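Local atomic coordinates of probable adenylyl-sulfate kinase (Synechocystis sp., PDB entry 5CB8), a protein that catalyses the ATP-dependent phosphorylation of adenosine 5'-phosphosulfate to 3'-phosphoadenylyl sulfate, a step in the assimilation of sulfate. Residues Arg24-Trp29 against Gln187-Leu192; Ser34-Thr39 against Ala132-Arg137; Thr81-Ile86 against Gln113-Thr118; Lys140-Lys145 against Gly149-Phe154. All coordinates share one frame; numbering follows the deposited sequence. Where two conformers were deposited one is given.

Contact 1 of 4, residues Arg24-Trp29 against Gln187-Leu192; sequences RGVTIW and QKLVDL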
# COMPACT_ATOMS: atom_id res chain seq x y z
N ARG B 24 -16.03 7.24 -9.66
CA ARG B 24 -15.91 7.32 -8.20
C ARG B 24 -15.09 6.14 -7.71
O ARG B 24 -15.12 5.07 -8.31
CB ARG B 24 -17.29 7.28 -7.53
CG ARG B 24 -18.27 8.33 -8.04
CD ARG B 24 -19.65 8.11 -7.42
NE ARG B 24 -20.64 9.09 -7.87
CZ ARG B 24 -21.89 9.16 -7.41
NH1 ARG B 24 -22.31 8.30 -6.49
NH2 ARG B 24 -22.71 10.09 -7.87
N GLY B 25 -14.36 6.33 -6.62
CA GLY B 25 -13.51 5.27 -6.11
C GLY B 25 -14.30 4.10 -5.56
O GLY B 25 -15.35 4.29 -4.93
N VAL B 26 -13.80 2.89 -5.79
CA VAL B 26 -14.45 1.68 -5.32
C VAL B 26 -13.48 0.51 -5.34
O VAL B 26 -12.65 0.38 -6.25
CB VAL B 26 -15.75 1.37 -6.15
CG1 VAL B 26 -15.42 1.20 -7.63
CG2 VAL B 26 -16.47 0.15 -5.61
N THR B 27 -13.54 -0.33 -4.32
CA THR B 27 -12.78 -1.58 -4.31
C THR B 27 -13.70 -2.72 -4.75
O THR B 27 -14.73 -2.97 -4.13
CB THR B 27 -12.22 -1.88 -2.93
OG1 THR B 27 -11.19 -0.92 -2.62
CG2 THR B 27 -11.62 -3.29 -2.87
N ILE B 28 -13.33 -3.37 -5.85
CA ILE B 28 -14.07 -4.53 -6.34
C ILE B 28 -13.30 -5.77 -5.89
O ILE B 28 -12.18 -6.01 -6.36
CB ILE B 28 -14.19 -4.49 -7.88
CG1 ILE B 28 -14.83 -3.16 -8.32
CG2 ILE B 28 -14.99 -5.69 -8.40
CD1 ILE B 28 -14.73 -2.90 -9.80
N TRP B 29 -13.89 -6.54 -4.97
CA TRP B 29 -13.15 -7.56 -4.23
C TRP B 29 -13.57 -8.98 -4.62
O TRP B 29 -14.65 -9.44 -4.23
CB TRP B 29 -13.35 -7.37 -2.72
CG TRP B 29 -12.44 -8.23 -1.88
CD1 TRP B 29 -12.55 -9.57 -1.64
CD2 TRP B 29 -11.26 -7.80 -1.17
NE1 TRP B 29 -11.53 -10.00 -0.83
CE2 TRP B 29 -10.72 -8.93 -0.53
CE3 TRP B 29 -10.62 -6.56 -1.02
CZ2 TRP B 29 -9.56 -8.87 0.25
CZ3 TRP B 29 -9.47 -6.49 -0.24
CH2 TRP B 29 -8.96 -7.64 0.39
N GLN B 187 -22.43 -4.28 -14.60
CA GLN B 187 -23.78 -3.76 -14.42
C GLN B 187 -24.01 -3.29 -12.99
O GLN B 187 -24.71 -2.31 -12.75
CB GLN B 187 -24.83 -4.81 -14.82
CG GLN B 187 -26.25 -4.27 -14.85
CD GLN B 187 -26.40 -3.14 -15.85
OE1 GLN B 187 -25.99 -3.25 -17.00
NE2 GLN B 187 -26.99 -2.03 -15.40
N LYS B 188 -23.40 -4.00 -12.04
CA LYS B 188 -23.51 -3.61 -10.64
C LYS B 188 -22.82 -2.26 -10.41
O LYS B 188 -23.33 -1.39 -9.69
CB LYS B 188 -22.90 -4.68 -9.73
CG LYS B 188 -23.00 -4.38 -8.24
CD LYS B 188 -24.46 -4.24 -7.79
CE LYS B 188 -25.19 -5.57 -7.84
NZ LYS B 188 -26.60 -5.48 -7.33
N LEU B 189 -21.66 -2.09 -11.05
CA LEU B 189 -20.95 -0.81 -10.99
C LEU B 189 -21.79 0.33 -11.59
O LEU B 189 -21.76 1.46 -11.11
CB LEU B 189 -19.63 -0.91 -11.74
CG LEU B 189 -18.53 -1.75 -11.10
CD1 LEU B 189 -17.38 -1.91 -12.09
CD2 LEU B 189 -18.05 -1.12 -9.81
N VAL B 190 -22.53 0.02 -12.66
CA VAL B 190 -23.41 1.01 -13.26
C VAL B 190 -24.59 1.33 -12.35
O VAL B 190 -24.90 2.51 -12.12
CB VAL B 190 -23.94 0.54 -14.64
CG1 VAL B 190 -25.07 1.45 -15.11
CG2 VAL B 190 -22.81 0.53 -15.66
N ASP B 191 -25.24 0.28 -11.84
CA ASP B 191 -26.42 0.46 -11.00
C ASP B 191 -26.11 1.34 -9.79
O ASP B 191 -26.90 2.21 -9.43
CB ASP B 191 -26.97 -0.88 -10.51
CG ASP B 191 -27.51 -1.74 -11.63
OD1 ASP B 191 -27.72 -1.21 -12.75
OD2 ASP B 191 -27.75 -2.95 -11.39
N LEU B 192 -24.95 1.09 -9.18
CA LEU B 192 -24.53 1.82 -7.99
C LEU B 192 -23.80 3.11 -8.36
O LEU B 192 -23.25 3.79 -7.48
CB LEU B 192 -23.63 0.95 -7.13
CG LEU B 192 -24.26 -0.34 -6.62
CD1 LEU B 192 -23.22 -1.14 -5.86
CD2 LEU B 192 -25.44 -0.03 -5.74
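L189 meets I28 and V26, and the contact across the two segments is purely apolar. The CD1 methyl of I28 lies 3.6 Å from CD1 of L189. The two side chains run toward each other and meet at their tips. CD2 of L189 also packs on I28, 3.8 Å from its CD1. The same CD2 reaches CG1 of V26 at 4.1 Å, a looser touch in which the two side chains cross obliquely. The fork of L189 therefore spans two residues of one face of the strand. V26 holds CG1 between its backbone N and carbonyl carbon (chi1 59°). That branch is the one that touches the leucine.

The backbones stay well apart. The CA atoms of V26 and L189 are 9.0 Å from each other, so side chains fill the gap. This is how a helix lies on a sheet in an alpha/beta fold. Strand 26-31 is the middle strand of a five-stranded parallel sheet, and helix 178-191 is the last helix of the chain. L123 of the next strand, 122-127, also touches L189. Y194, in the C-terminal tail, packs on V26. T27 and W29 belong to the other face, where they meet helix 76-94.

The helix segment also holds a polar pair of its own. Q187 NE2 donates to D191 OD1 at 2.9 Å, with an N-H...O angle of 158°. The acceptor lies close to the amide plane of Q187. The amide approaches on the syn side of the carboxylate, 35° out of its plane. D191 N bonds Q187 O at 2.8 Å, so the same two residues are joined twice.

Contact 2 of 4, residues Ser34-Thr39 against Ala132-Arg137; sequences SGAGKT and AVCEER. With SO4 (sulfate ion), chain H.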
# COMPACT_ATOMS: atom_id res chain seq x y z
N SER B 34 -8.93 -21.35 -4.92
CA SER B 34 -7.85 -21.41 -5.91
C SER B 34 -8.38 -22.11 -7.16
O SER B 34 -8.92 -23.22 -7.06
CB SER B 34 -6.65 -22.17 -5.37
OG SER B 34 -5.75 -22.54 -6.43
N GLY B 35 -8.23 -21.48 -8.31
CA GLY B 35 -8.66 -22.09 -9.56
C GLY B 35 -10.08 -21.73 -9.98
O GLY B 35 -10.52 -22.13 -11.04
N ALA B 36 -10.79 -20.97 -9.15
CA ALA B 36 -12.19 -20.65 -9.44
C ALA B 36 -12.37 -19.65 -10.59
O ALA B 36 -13.48 -19.44 -11.08
CB ALA B 36 -12.90 -20.13 -8.18
N GLY B 37 -11.27 -19.02 -11.02
CA GLY B 37 -11.33 -18.12 -12.17
C GLY B 37 -11.26 -16.64 -11.81
O GLY B 37 -11.62 -15.78 -12.63
N LYS B 38 -10.79 -16.32 -10.60
CA LYS B 38 -10.72 -14.93 -10.15
C LYS B 38 -9.81 -14.07 -11.03
O LYS B 38 -10.19 -12.97 -11.45
CB LYS B 38 -10.24 -14.84 -8.70
CG LYS B 38 -11.12 -15.55 -7.66
CD LYS B 38 -10.58 -15.29 -6.25
CE LYS B 38 -9.15 -15.82 -6.10
NZ LYS B 38 -9.09 -17.32 -6.16
N THR B 39 -8.61 -14.56 -11.33
CA THR B 39 -7.65 -13.80 -12.12
C THR B 39 -8.16 -13.54 -13.55
O THR B 39 -7.98 -12.45 -14.10
CB THR B 39 -6.30 -14.54 -12.14
OG1 THR B 39 -5.67 -14.39 -10.87
CG2 THR B 39 -5.40 -13.99 -13.21
N ALA B 132 -14.74 -29.52 -6.64
CA ALA B 132 -14.39 -30.63 -7.51
C ALA B 132 -13.94 -30.14 -8.89
O ALA B 132 -13.07 -30.74 -9.52
CB ALA B 132 -15.56 -31.60 -7.65
N VAL B 133 -14.55 -29.07 -9.36
CA VAL B 133 -14.21 -28.52 -10.67
C VAL B 133 -12.79 -27.94 -10.64
O VAL B 133 -11.98 -28.20 -11.53
CB VAL B 133 -15.23 -27.47 -11.12
CG1 VAL B 133 -14.69 -26.65 -12.27
CG2 VAL B 133 -16.57 -28.15 -11.50
N CYS B 134 -12.50 -27.16 -9.60
CA CYS B 134 -11.16 -26.60 -9.43
C CYS B 134 -10.11 -27.70 -9.28
O CYS B 134 -9.00 -27.59 -9.82
CB CYS B 134 -11.11 -25.69 -8.20
SG CYS B 134 -12.22 -24.26 -8.29
N GLU B 135 -10.45 -28.74 -8.54
CA GLU B 135 -9.50 -29.82 -8.29
C GLU B 135 -9.21 -30.63 -9.56
O GLU B 135 -8.09 -31.08 -9.76
CB GLU B 135 -9.98 -30.73 -7.15
CG GLU B 135 -9.08 -31.94 -6.90
CD GLU B 135 -9.22 -32.53 -5.50
OE1 GLU B 135 -10.23 -32.24 -4.81
OE2 GLU B 135 -8.31 -33.29 -5.09
N GLU B 136 -10.23 -30.82 -10.41
CA GLU B 136 -10.02 -31.58 -11.65
C GLU B 136 -9.11 -30.86 -12.64
O GLU B 136 -8.32 -31.50 -13.34
CB GLU B 136 -11.35 -31.82 -12.38
CG GLU B 136 -12.35 -32.71 -11.70
CD GLU B 136 -13.77 -32.41 -12.18
OE1 GLU B 136 -13.92 -31.95 -13.34
OE2 GLU B 136 -14.73 -32.60 -11.40
N ARG B 137 -9.26 -29.54 -12.74
CA ARG B 137 -8.40 -28.73 -13.61
C ARG B 137 -7.00 -28.60 -13.03
O ARG B 137 -6.01 -28.64 -13.77
CB ARG B 137 -9.00 -27.34 -13.83
CG ARG B 137 -10.08 -27.31 -14.93
CD ARG B 137 -10.94 -26.04 -14.82
NE ARG B 137 -10.14 -24.81 -14.79
CZ ARG B 137 -9.57 -24.27 -15.87
NH1 ARG B 137 -9.68 -24.85 -17.06
NH2 ARG B 137 -8.87 -23.14 -15.75
S SO4 H . -8.09 -18.20 -9.54
O1 SO4 H . -7.51 -16.94 -9.95
O2 SO4 H . -8.38 -19.02 -10.72
O3 SO4 H . -9.34 -17.95 -8.81
O4 SO4 H . -7.17 -18.96 -8.67
O HOH W 1 -9.65 -24.36 -12.09
O HOH W 2 -9.18 -21.28 -13.50
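A cysteine thiol is pressed against bare backbone here: C134 SG sits 3.7 Å from G35 C. CB of C134 touches the carbonyl oxygen of S34 at 3.5 Å. C134 holds SG anti to its carbonyl carbon (chi1 -62°), which brings the sulfur up to the G35-A36 peptide. The CA atoms of G35 and C134 are 5.2 Å apart. G35 has no side chain and a positive phi, and C134 lies against its backbone. CB of A36 makes a looser contact with SG.

Water completes the contact. G35 O accepts from two waters. One is held by R137 NE, in the guanidinium plane, and the other by R137 NH2. The arginine thus reaches the loop through solvent.

The other side of the loop wraps a sulfate ion, probably from the crystallisation liquor. G35 N donates to its O4 at 2.8 Å, nearly straight at 170°. G37 N meets O2 and, weakly, O3. K38 N gives O3 a bond of 2.8 Å, and T39 N binds O1. The K38 side chain bends at chi3 and chi4, folding back so that NZ reaches O3 at 2.7 Å. NZ also bonds G32 O, so the ammonium is held by two partners. The amides and the lysine charge would probably stabilise the anion together.

Residues 34-39 belong to the ATP site by similarity. A glycine-rich loop running from a strand into helix 38-50, with amides and a lysine around an anion, matches the P-loop (Walker A motif). This is consistent with phosphate binding, and the sulfate probably marks a phosphate position.

Contact 3 of 4, residues Thr81-Ile86 against Gln113-Thr118; sequences TNIRRI and QEVKHT. With ADX (adenosine-5'-phosphosulfate), chain G; SO4 (sulfate ion), chain I.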
# COMPACT_ATOMS: atom_id res chain seq x y z
N THR B 81 -2.96 -11.10 7.94
CA THR B 81 -2.04 -9.99 7.68
C THR B 81 -2.09 -9.62 6.21
O THR B 81 -2.16 -8.44 5.85
CB THR B 81 -0.61 -10.34 8.08
OG1 THR B 81 -0.57 -10.60 9.48
CG2 THR B 81 0.33 -9.17 7.75
N ASN B 82 -2.07 -10.64 5.35
CA ASN B 82 -2.07 -10.43 3.91
C ASN B 82 -3.29 -9.63 3.46
O ASN B 82 -3.17 -8.59 2.80
CB ASN B 82 -1.99 -11.78 3.19
CG ASN B 82 -1.96 -11.65 1.67
OD1 ASN B 82 -1.09 -10.98 1.11
ND2 ASN B 82 -2.88 -12.32 1.00
N ILE B 83 -4.47 -10.12 3.83
CA ILE B 83 -5.70 -9.47 3.42
C ILE B 83 -5.84 -8.07 4.02
O ILE B 83 -6.26 -7.13 3.33
CB ILE B 83 -6.92 -10.34 3.77
CG1 ILE B 83 -6.84 -11.66 3.00
CG2 ILE B 83 -8.21 -9.60 3.46
CD1 ILE B 83 -6.62 -11.49 1.49
N ARG B 84 -5.48 -7.92 5.29
CA ARG B 84 -5.54 -6.59 5.91
C ARG B 84 -4.60 -5.59 5.23
O ARG B 84 -4.93 -4.39 5.12
CB ARG B 84 -5.26 -6.69 7.42
CG ARG B 84 -6.46 -7.21 8.21
CD ARG B 84 -6.06 -7.62 9.60
NE ARG B 84 -7.24 -7.85 10.44
CZ ARG B 84 -7.23 -8.61 11.53
NH1 ARG B 84 -6.12 -9.23 11.90
NH2 ARG B 84 -8.35 -8.75 12.25
N ARG B 85 -3.45 -6.06 4.76
CA ARG B 85 -2.49 -5.16 4.11
C ARG B 85 -2.98 -4.76 2.72
O ARG B 85 -2.86 -3.60 2.31
CB ARG B 85 -1.10 -5.80 4.02
CG ARG B 85 -0.00 -4.81 3.61
CD ARG B 85 1.38 -5.45 3.68
NE ARG B 85 1.69 -5.93 5.03
CZ ARG B 85 2.63 -6.83 5.31
NH1 ARG B 85 3.35 -7.36 4.33
NH2 ARG B 85 2.86 -7.20 6.56
N ILE B 86 -3.53 -5.72 1.99
CA ILE B 86 -4.17 -5.43 0.71
C ILE B 86 -5.32 -4.43 0.91
O ILE B 86 -5.50 -3.49 0.12
CB ILE B 86 -4.68 -6.72 0.04
CG1 ILE B 86 -3.49 -7.58 -0.42
CG2 ILE B 86 -5.61 -6.40 -1.14
CD1 ILE B 86 -3.85 -9.04 -0.76
N GLN B 113 -15.25 -8.77 5.80
CA GLN B 113 -16.22 -7.81 6.34
C GLN B 113 -15.52 -6.62 6.98
O GLN B 113 -15.99 -5.48 6.88
CB GLN B 113 -17.12 -8.52 7.35
CG GLN B 113 -18.20 -9.36 6.69
CD GLN B 113 -18.97 -8.56 5.65
OE1 GLN B 113 -19.59 -7.55 5.96
NE2 GLN B 113 -18.91 -9.01 4.39
N GLU B 114 -14.41 -6.89 7.64
CA GLU B 114 -13.62 -5.86 8.29
C GLU B 114 -13.12 -4.87 7.23
O GLU B 114 -13.18 -3.65 7.40
CB GLU B 114 -12.47 -6.54 9.02
CG GLU B 114 -11.54 -5.67 9.81
CD GLU B 114 -10.38 -6.47 10.38
OE1 GLU B 114 -10.63 -7.43 11.16
OE2 GLU B 114 -9.23 -6.16 10.03
N VAL B 115 -12.62 -5.40 6.12
CA VAL B 115 -12.11 -4.56 5.04
C VAL B 115 -13.24 -3.79 4.37
O VAL B 115 -13.12 -2.60 4.09
CB VAL B 115 -11.34 -5.41 4.00
CG1 VAL B 115 -10.93 -4.56 2.81
CG2 VAL B 115 -10.11 -6.03 4.65
N LYS B 116 -14.35 -4.48 4.13
CA LYS B 116 -15.53 -3.84 3.54
C LYS B 116 -15.96 -2.64 4.37
O LYS B 116 -16.25 -1.56 3.85
CB LYS B 116 -16.67 -4.86 3.45
CG LYS B 116 -18.00 -4.26 2.98
CD LYS B 116 -19.18 -5.18 3.34
CE LYS B 116 -20.35 -5.02 2.36
NZ LYS B 116 -20.82 -3.61 2.23
N HIS B 117 -16.00 -2.83 5.69
CA HIS B 117 -16.42 -1.77 6.59
C HIS B 117 -15.44 -0.59 6.58
O HIS B 117 -15.85 0.57 6.64
CB HIS B 117 -16.57 -2.34 8.01
CG HIS B 117 -16.84 -1.31 9.06
ND1 HIS B 117 -15.87 -0.81 9.89
CD2 HIS B 117 -17.99 -0.69 9.41
CE1 HIS B 117 -16.40 0.07 10.72
NE2 HIS B 117 -17.69 0.16 10.45
N THR B 118 -14.15 -0.89 6.52
CA THR B 118 -13.13 0.15 6.48
C THR B 118 -13.23 1.00 5.21
O THR B 118 -13.15 2.23 5.26
CB THR B 118 -11.72 -0.45 6.58
OG1 THR B 118 -11.54 -1.00 7.89
CG2 THR B 118 -10.65 0.60 6.31
SB ADX G . -5.09 -15.57 0.88
O1B ADX G . -4.11 -14.92 1.76
O2B ADX G . -6.09 -14.60 0.39
O3B ADX G . -5.74 -16.66 1.61
PA ADX G . -3.89 -15.40 -1.61
O1A ADX G . -3.11 -14.15 -1.21
O2A ADX G . -5.01 -15.10 -2.60
O3A ADX G . -4.39 -16.18 -0.31
O5' ADX G . -2.85 -16.41 -2.29
C5' ADX G . -3.32 -17.61 -2.84
C4' ADX G . -2.46 -18.17 -3.82
O4' ADX G . -1.28 -18.74 -3.14
C3' ADX G . -3.11 -19.28 -4.53
O3' ADX G . -3.54 -18.85 -5.74
C2' ADX G . -2.06 -20.31 -4.70
O2' ADX G . -1.50 -20.18 -5.92
C1' ADX G . -1.02 -20.02 -3.68
N9 ADX G . -0.93 -20.95 -2.59
C8 ADX G . 0.20 -21.53 -2.12
N7 ADX G . -0.09 -22.20 -1.00
C5 ADX G . -1.41 -22.05 -0.74
C6 ADX G . -2.24 -22.51 0.29
N6 ADX G . -1.71 -23.29 1.38
N1 ADX G . -3.55 -22.18 0.26
C2 ADX G . -4.05 -21.40 -0.74
N3 ADX G . -3.27 -20.94 -1.73
C4 ADX G . -1.95 -21.24 -1.75
S SO4 I . -2.31 -7.96 11.19
O1 SO4 I . -2.56 -6.93 10.17
O2 SO4 I . -0.93 -8.43 11.04
O3 SO4 I . -2.49 -7.38 12.52
O4 SO4 I . -3.25 -9.09 11.03
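The two helices come closest at R84 and V115, whose CA atoms are 6.9 Å apart. In the salt bridge R84 grips the E114 carboxylate side-on with two nitrogens. R84 NE donates to E114 OE2 at 2.6 Å, and NH2 donates to OE1 at 2.9 Å, almost straight at 171°. Both oxygens use their syn lone pairs. The two planar groups are 20° apart, so the pair of hydrogen bonds lies nearly in one plane. E114 runs extended with CG anti to its backbone N (chi1 -178°), which carries the carboxylate across to the guanidinium. R84 NH1 has another partner, O4 of a sulfate ion probably from the crystallisation liquor, at 3.0 Å. In this crystal two anions hold the guanidinium by its edge and fix its rotation.

CG2 of I83 touches CG2 of V115 at 4.2 Å. CD1 of I83 turns to the substrate and lies 3.3 Å from O2B of adenosine-5'-phosphosulfate. N82 ND2 donates to O1B of its sulfate group and more weakly to O1A of its phosphate.

Helix 76-94 and helix 109-119 lie next to each other. W29 of strand 26-31 packs against I83, I86 and V115, and F122 of strand 122-127 touches V115.

Contact 4 of 4, residues Lys140-Lys145 against Gly149-Phe154; sequences KGLYAK and GEIKGF. With ADX (adenosine-5'-phosphosulfate), chain G.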
# COMPACT_ATOMS: atom_id res chain seq x y z
N LYS B 140 -2.44 -25.13 -11.32
CA LYS B 140 -1.05 -24.98 -10.89
C LYS B 140 -0.53 -26.21 -10.16
O LYS B 140 0.55 -26.18 -9.59
CB LYS B 140 -0.90 -23.75 -9.99
CG LYS B 140 -1.34 -22.45 -10.64
CD LYS B 140 -1.14 -21.28 -9.69
CE LYS B 140 -1.80 -20.02 -10.22
NZ LYS B 140 -1.77 -18.94 -9.19
N GLY B 141 -1.32 -27.29 -10.17
CA GLY B 141 -0.91 -28.54 -9.56
C GLY B 141 -1.01 -28.55 -8.04
O GLY B 141 -0.53 -29.48 -7.39
N LEU B 142 -1.64 -27.52 -7.48
CA LEU B 142 -1.67 -27.35 -6.03
C LEU B 142 -2.61 -28.31 -5.31
O LEU B 142 -2.32 -28.72 -4.18
CB LEU B 142 -2.02 -25.91 -5.67
CG LEU B 142 -1.06 -24.85 -6.22
CD1 LEU B 142 -1.66 -23.45 -6.04
CD2 LEU B 142 0.28 -24.97 -5.52
N TYR B 143 -3.72 -28.67 -5.94
CA TYR B 143 -4.64 -29.61 -5.30
C TYR B 143 -4.01 -30.98 -5.11
O TYR B 143 -4.19 -31.63 -4.07
CB TYR B 143 -5.94 -29.72 -6.12
CG TYR B 143 -6.83 -28.51 -5.93
CD1 TYR B 143 -6.71 -27.40 -6.75
CD2 TYR B 143 -7.79 -28.48 -4.92
CE1 TYR B 143 -7.52 -26.28 -6.58
CE2 TYR B 143 -8.61 -27.37 -4.74
CZ TYR B 143 -8.47 -26.28 -5.57
OH TYR B 143 -9.28 -25.18 -5.38
N ALA B 144 -3.26 -31.44 -6.10
CA ALA B 144 -2.64 -32.75 -5.98
C ALA B 144 -1.60 -32.72 -4.86
O ALA B 144 -1.44 -33.69 -4.12
CB ALA B 144 -2.02 -33.20 -7.31
N LYS B 145 -0.90 -31.59 -4.73
CA LYS B 145 0.09 -31.46 -3.66
C LYS B 145 -0.56 -31.38 -2.28
O LYS B 145 0.02 -31.83 -1.28
CB LYS B 145 0.98 -30.23 -3.89
CG LYS B 145 1.93 -30.38 -5.09
CD LYS B 145 2.82 -29.14 -5.26
CE LYS B 145 3.98 -29.40 -6.20
NZ LYS B 145 3.53 -29.65 -7.59
N GLY B 149 -0.21 -34.28 0.78
CA GLY B 149 0.41 -33.75 1.99
C GLY B 149 1.70 -33.00 1.69
O GLY B 149 2.39 -32.55 2.61
N GLU B 150 2.04 -32.87 0.41
CA GLU B 150 3.24 -32.09 0.05
C GLU B 150 3.08 -30.66 0.55
O GLU B 150 4.02 -30.08 1.10
CB GLU B 150 3.50 -32.10 -1.46
CG GLU B 150 4.68 -31.19 -1.88
CD GLU B 150 5.12 -31.42 -3.31
OE1 GLU B 150 5.89 -30.58 -3.83
OE2 GLU B 150 4.71 -32.43 -3.92
N ILE B 151 1.89 -30.11 0.38
CA ILE B 151 1.53 -28.78 0.88
C ILE B 151 0.53 -28.93 2.03
O ILE B 151 -0.41 -29.71 1.90
CB ILE B 151 0.86 -27.95 -0.24
CG1 ILE B 151 1.88 -27.54 -1.30
CG2 ILE B 151 0.15 -26.72 0.33
CD1 ILE B 151 1.27 -26.82 -2.51
N LYS B 152 0.71 -28.18 3.12
CA LYS B 152 -0.22 -28.25 4.25
C LYS B 152 -1.10 -27.01 4.26
O LYS B 152 -0.67 -25.96 3.81
CB LYS B 152 0.55 -28.26 5.57
CG LYS B 152 1.76 -29.17 5.60
CD LYS B 152 1.36 -30.62 5.56
CE LYS B 152 2.58 -31.53 5.66
NZ LYS B 152 2.17 -32.92 5.40
N GLY B 153 -2.32 -27.13 4.78
CA GLY B 153 -3.16 -25.95 4.95
C GLY B 153 -3.58 -25.29 3.65
O GLY B 153 -3.55 -24.06 3.52
N PHE B 154 -3.97 -26.11 2.68
CA PHE B 154 -4.45 -25.60 1.40
C PHE B 154 -5.95 -25.37 1.44
O PHE B 154 -6.72 -26.27 1.77
CB PHE B 154 -4.09 -26.56 0.27
CG PHE B 154 -4.32 -25.97 -1.10
CD1 PHE B 154 -3.44 -25.02 -1.61
CD2 PHE B 154 -5.40 -26.38 -1.87
CE1 PHE B 154 -3.65 -24.48 -2.87
CE2 PHE B 154 -5.62 -25.83 -3.13
CZ PHE B 154 -4.74 -24.88 -3.62
SB ADX G . -5.09 -15.57 0.88
O1B ADX G . -4.11 -14.92 1.76
O2B ADX G . -6.09 -14.60 0.39
O3B ADX G . -5.74 -16.66 1.61
PA ADX G . -3.89 -15.40 -1.61
O1A ADX G . -3.11 -14.15 -1.21
O2A ADX G . -5.01 -15.10 -2.60
O3A ADX G . -4.39 -16.18 -0.31
O5' ADX G . -2.85 -16.41 -2.29
C5' ADX G . -3.32 -17.61 -2.84
C4' ADX G . -2.46 -18.17 -3.82
O4' ADX G . -1.28 -18.74 -3.14
C3' ADX G . -3.11 -19.28 -4.53
O3' ADX G . -3.54 -18.85 -5.74
C2' ADX G . -2.06 -20.31 -4.70
O2' ADX G . -1.50 -20.18 -5.92
C1' ADX G . -1.02 -20.02 -3.68
N9 ADX G . -0.93 -20.95 -2.59
C8 ADX G . 0.20 -21.53 -2.12
N7 ADX G . -0.09 -22.20 -1.00
C5 ADX G . -1.41 -22.05 -0.74
C6 ADX G . -2.24 -22.51 0.29
N6 ADX G . -1.71 -23.29 1.38
N1 ADX G . -3.55 -22.18 0.26
C2 ADX G . -4.05 -21.40 -0.74
N3 ADX G . -3.27 -20.94 -1.73
C4 ADX G . -1.95 -21.24 -1.75
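F154 points its edge into the face of Y143. The pair is T-shaped, with ring centroids 5.0 Å apart and planes at 80°. CE2 of F154 sits over the centre of the tyrosine ring, 3.6 Å above its plane. The hydroxyl of Y143 is bonded elsewhere, to S34 O.

The backbone C of L142 lies over one face of F154, and CB of L142 touches CE1 of F154 at 3.5 Å. The CD1 branch of L142 goes to the ribose, 3.4 Å from C2' of adenosine-5'-phosphosulfate. Its CD2 branch touches CD1 of I151. F154 carries CG anti to its backbone N (chi1 -169°), and CD1 then meets the adenine at 3.4 Å from C6.

K145 and E150 lie side by side and point the same way. Their aliphatic parts pack together, but NZ of K145 and OE1 of E150 stay 4.5 Å apart, too far for a salt bridge. K145 O closes the turn after helix 142-148. It accepts from I151 N at 3.0 Å, the donor lying above the carbonyl plane. G149, with positive phi, ends the helix.

G153 O takes a bond of 2.9 Å from N6 of the adenine, nearly straight at 174°. This is consistent with recognition of adenine, and the apolar side chains of L142 and F154 pack on the nucleoside. The chemistry is that of a pocket for the adenosine part of the substrate.

In the fold
Contact 1 joins the start of the modelled chain to its last helix. Along the chain, the other three contacts lie between its two segments. Contact 3 is nested inside contact 2, and contact 4 follows both. Strand 26-31 is shared ground. One face receives contact 1, and W29 on the other face joins contact 3. The strand also leads into the P-loop of contact 2. Contacts 2 and 4 are neighbours, with centres about 13 Å apart. Contacts 3 and 4 are about 26 Å apart between centres, yet both touch the substrate, one at its phosphosulfate and one at its adenosine. The substrate thus lies between contacts 3 and 4, with the sulfate-holding loop of contact 2 beside contact 4.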